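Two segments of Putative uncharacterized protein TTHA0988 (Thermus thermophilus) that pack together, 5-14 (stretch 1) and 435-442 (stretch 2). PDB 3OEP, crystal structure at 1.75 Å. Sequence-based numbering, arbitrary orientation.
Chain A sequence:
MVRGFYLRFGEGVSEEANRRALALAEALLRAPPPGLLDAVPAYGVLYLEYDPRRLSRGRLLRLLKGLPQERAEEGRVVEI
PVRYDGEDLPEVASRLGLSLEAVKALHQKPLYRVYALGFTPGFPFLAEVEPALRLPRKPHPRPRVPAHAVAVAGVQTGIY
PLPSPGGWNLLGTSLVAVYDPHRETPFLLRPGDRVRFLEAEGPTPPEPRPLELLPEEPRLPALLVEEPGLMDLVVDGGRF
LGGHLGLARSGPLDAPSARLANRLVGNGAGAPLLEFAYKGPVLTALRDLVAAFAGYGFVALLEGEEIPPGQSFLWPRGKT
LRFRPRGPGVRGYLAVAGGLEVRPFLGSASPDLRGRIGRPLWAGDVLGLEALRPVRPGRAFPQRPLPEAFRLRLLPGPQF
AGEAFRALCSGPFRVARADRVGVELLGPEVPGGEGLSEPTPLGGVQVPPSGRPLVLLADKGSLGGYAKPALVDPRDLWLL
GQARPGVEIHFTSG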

# COMPACT_ATOMS: atom_id res chain seq x y z
N PHE A 5 3.39 3.51 16.73
CA PHE A 5 3.86 2.60 17.75
C PHE A 5 2.96 1.38 17.85
O PHE A 5 1.81 1.40 17.38
CB PHE A 5 4.00 3.29 19.12
CG PHE A 5 2.70 3.83 19.67
CD1 PHE A 5 1.88 3.04 20.46
CD2 PHE A 5 2.32 5.14 19.42
CE1 PHE A 5 0.69 3.54 20.97
CE2 PHE A 5 1.14 5.65 19.93
CZ PHE A 5 0.32 4.85 20.71
N TYR A 6 3.50 0.33 18.45
CA TYR A 6 2.82 -0.94 18.58
C TYR A 6 2.46 -1.21 20.03
O TYR A 6 3.28 -1.00 20.94
CB TYR A 6 3.72 -2.08 18.09
CG TYR A 6 4.08 -2.04 16.61
CD1 TYR A 6 3.38 -2.80 15.69
CD2 TYR A 6 5.15 -1.27 16.15
CE1 TYR A 6 3.71 -2.79 14.34
CE2 TYR A 6 5.49 -1.24 14.79
CZ TYR A 6 4.77 -2.01 13.90
OH TYR A 6 5.09 -2.00 12.56
N LEU A 7 1.22 -1.64 20.26
CA LEU A 7 0.81 -2.21 21.53
C LEU A 7 0.71 -3.72 21.34
O LEU A 7 0.21 -4.19 20.32
CB LEU A 7 -0.53 -1.62 21.97
CG LEU A 7 -0.56 -0.10 22.13
CD1 LEU A 7 -1.94 0.33 22.59
CD2 LEU A 7 0.52 0.39 23.10
N ARG A 8 1.23 -4.47 22.32
CA ARG A 8 1.32 -5.92 22.20
C ARG A 8 0.68 -6.56 23.42
O ARG A 8 1.11 -6.32 24.55
CB ARG A 8 2.79 -6.33 22.05
CG ARG A 8 3.47 -5.70 20.84
CD ARG A 8 4.97 -5.94 20.78
NE ARG A 8 5.55 -5.26 19.62
CZ ARG A 8 5.49 -5.71 18.37
NH1 ARG A 8 4.89 -6.86 18.08
NH2 ARG A 8 6.04 -5.00 17.39
N PHE A 9 -0.37 -7.35 23.18
CA PHE A 9 -1.21 -7.90 24.25
C PHE A 9 -1.01 -9.40 24.49
O PHE A 9 -1.58 -9.96 25.43
CB PHE A 9 -2.68 -7.62 23.94
CG PHE A 9 -2.98 -6.16 23.81
CD1 PHE A 9 -2.98 -5.34 24.93
CD2 PHE A 9 -3.23 -5.59 22.58
CE1 PHE A 9 -3.24 -3.99 24.82
CE2 PHE A 9 -3.49 -4.24 22.46
CZ PHE A 9 -3.50 -3.44 23.59
N GLY A 10 -0.20 -10.03 23.65
CA GLY A 10 0.13 -11.44 23.83
C GLY A 10 0.72 -12.00 22.55
O GLY A 10 0.35 -11.57 21.46
N GLU A 11 1.63 -12.96 22.69
CA GLU A 11 2.33 -13.53 21.54
C GLU A 11 1.48 -14.59 20.85
O GLU A 11 0.53 -15.13 21.42
CB GLU A 11 3.67 -14.14 21.97
N GLY A 12 1.84 -14.87 19.59
CA GLY A 12 1.24 -15.96 18.83
C GLY A 12 -0.23 -15.78 18.52
O GLY A 12 -0.75 -14.66 18.46
N VAL A 13 -0.90 -16.91 18.32
CA VAL A 13 -2.33 -16.93 18.07
C VAL A 13 -3.04 -17.07 19.41
O VAL A 13 -3.29 -18.19 19.89
CB VAL A 13 -2.72 -18.07 17.10
CG1 VAL A 13 -4.21 -18.03 16.80
CG2 VAL A 13 -1.90 -17.96 15.82
N SER A 14 -3.33 -15.94 20.04
CA SER A 14 -4.01 -15.89 21.32
C SER A 14 -5.35 -15.21 21.09
O SER A 14 -5.40 -14.06 20.67
CB SER A 14 -3.19 -15.09 22.34
OG SER A 14 -3.99 -14.68 23.43
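Stretch 2 435-442: GLSEPTPL

Stretch 2 approaches stretch 1 from far along the same chain, and side chains rather than paired backbones carry the contact. Residues 5-8 are in a strand that begins earlier in the chain, and residues 437-439 are also in strand conformation, but their axes come no closer than 9.7 Å and their N-to-C directions make an angle of 130°, roughly antiparallel but strongly skewed. No backbone hydrogen bond links the two stretches. Along this course the CA of Tyr 6 lies 8.8 Å from the CA of Pro 439, and the CA of Gly 12 lies 7.1 Å from the CA of Leu 436; between these points Arg 8 and Glu 438 bridge the gap.

Tyr 6 points toward stretch 2, with chi1 in the m well, and its length carries the phenol to the far backbone. There Tyr 6 OH donates a hydrogen bond to the carbonyl oxygen Pro 439 O at 2.7 Å, at the ring edge. Tyrosine suits the site because it offers a hydroxyl donor at the end of an apolar ring: Tyr 6 CE1 also lies 4.3 Å from Pro 439 CD. Pro 441 packs close to the same hydroxyl, with its CD 3.2 Å from Tyr 6 OH. The prolines have no amide hydrogen to satisfy, and they present compact rings to the tyrosine.

The second polar link is a salt bridge. The CA-to-CB bond of Arg 8 points sideways, but its extended chain, t at chi2 and chi3, brings the guanidinium to the carboxylate of Glu 438, whose CA-to-CB bond points toward stretch 1. Arg 8 NH1 donates to Glu 438 OE2 at 2.9 Å, with an N-H...acceptor angle of 157° and the acceptor near the guanidinium plane. Arg 8 NH2 reaches the same oxygen, Glu 438 OE2, at 3.3 Å, and makes a weak bond to Glu 438 OE1 at 3.4 Å. That second oxygen is also hydrogen-bonded elsewhere in the structure, so both carboxylate oxygens have donors. The pairing matters because Glu 438 is buried, where a charged group without partners would be costly; Arg 8, more exposed, supplies the opposite charge.

Toward the other end the contact turns apolar. Where the chain of stretch 2 turns a corner, Leu 436 points toward the loop of stretch 1, placing its CD1 3.6 Å from Gly 12 C and 4.3 Å from Val 13 CG2. Gly 12 has a positive phi of 66°, a conformation that by itself favours glycine.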

# COMPACT_ATOMS: atom_id res chain seq x y z
N GLY A 435 8.41 -13.81 11.48
CA GLY A 435 7.46 -14.23 12.52
C GLY A 435 6.05 -14.05 12.01
O GLY A 435 5.84 -13.90 10.81
N LEU A 436 5.06 -14.08 12.91
CA LEU A 436 3.68 -13.81 12.52
C LEU A 436 3.57 -12.42 11.91
O LEU A 436 4.30 -11.51 12.30
CB LEU A 436 2.71 -13.90 13.71
CG LEU A 436 2.14 -15.26 14.13
CD1 LEU A 436 1.26 -15.07 15.36
CD2 LEU A 436 1.36 -15.93 13.01
N SER A 437 2.66 -12.27 10.95
CA SER A 437 2.49 -11.00 10.28
C SER A 437 2.01 -9.94 11.26
O SER A 437 1.16 -10.21 12.12
CB SER A 437 1.49 -11.11 9.12
OG SER A 437 2.04 -11.86 8.06
N GLU A 438 2.61 -8.76 11.17
CA GLU A 438 2.13 -7.61 11.92
C GLU A 438 2.06 -6.41 11.00
O GLU A 438 2.61 -6.43 9.89
CB GLU A 438 3.03 -7.36 13.14
CG GLU A 438 4.38 -6.78 12.83
CD GLU A 438 5.18 -6.46 14.09
OE1 GLU A 438 6.10 -5.62 14.00
OE2 GLU A 438 4.88 -7.04 15.14
N PRO A 439 1.34 -5.36 11.43
CA PRO A 439 1.18 -4.19 10.59
C PRO A 439 2.51 -3.56 10.22
O PRO A 439 3.40 -3.44 11.06
CB PRO A 439 0.35 -3.25 11.46
CG PRO A 439 -0.37 -4.16 12.40
CD PRO A 439 0.58 -5.24 12.69
N THR A 440 2.63 -3.17 8.95
CA THR A 440 3.87 -2.60 8.44
C THR A 440 3.96 -1.11 8.77
O THR A 440 2.98 -0.37 8.63
CB THR A 440 3.96 -2.78 6.92
OG1 THR A 440 2.79 -2.24 6.31
CG2 THR A 440 4.08 -4.27 6.59
N PRO A 441 5.14 -0.65 9.21
CA PRO A 441 5.37 0.77 9.47
C PRO A 441 5.92 1.47 8.23
O PRO A 441 6.75 0.90 7.54
CB PRO A 441 6.43 0.74 10.57
CG PRO A 441 7.22 -0.49 10.30
CD PRO A 441 6.30 -1.47 9.60
N LEU A 442 5.46 2.69 7.94
CA LEU A 442 5.99 3.46 6.81
C LEU A 442 7.46 3.75 7.07
O LEU A 442 7.82 4.23 8.14
CB LEU A 442 5.21 4.76 6.61
CG LEU A 442 5.51 5.58 5.35
CD1 LEU A 442 5.17 4.81 4.08
CD2 LEU A 442 4.73 6.90 5.39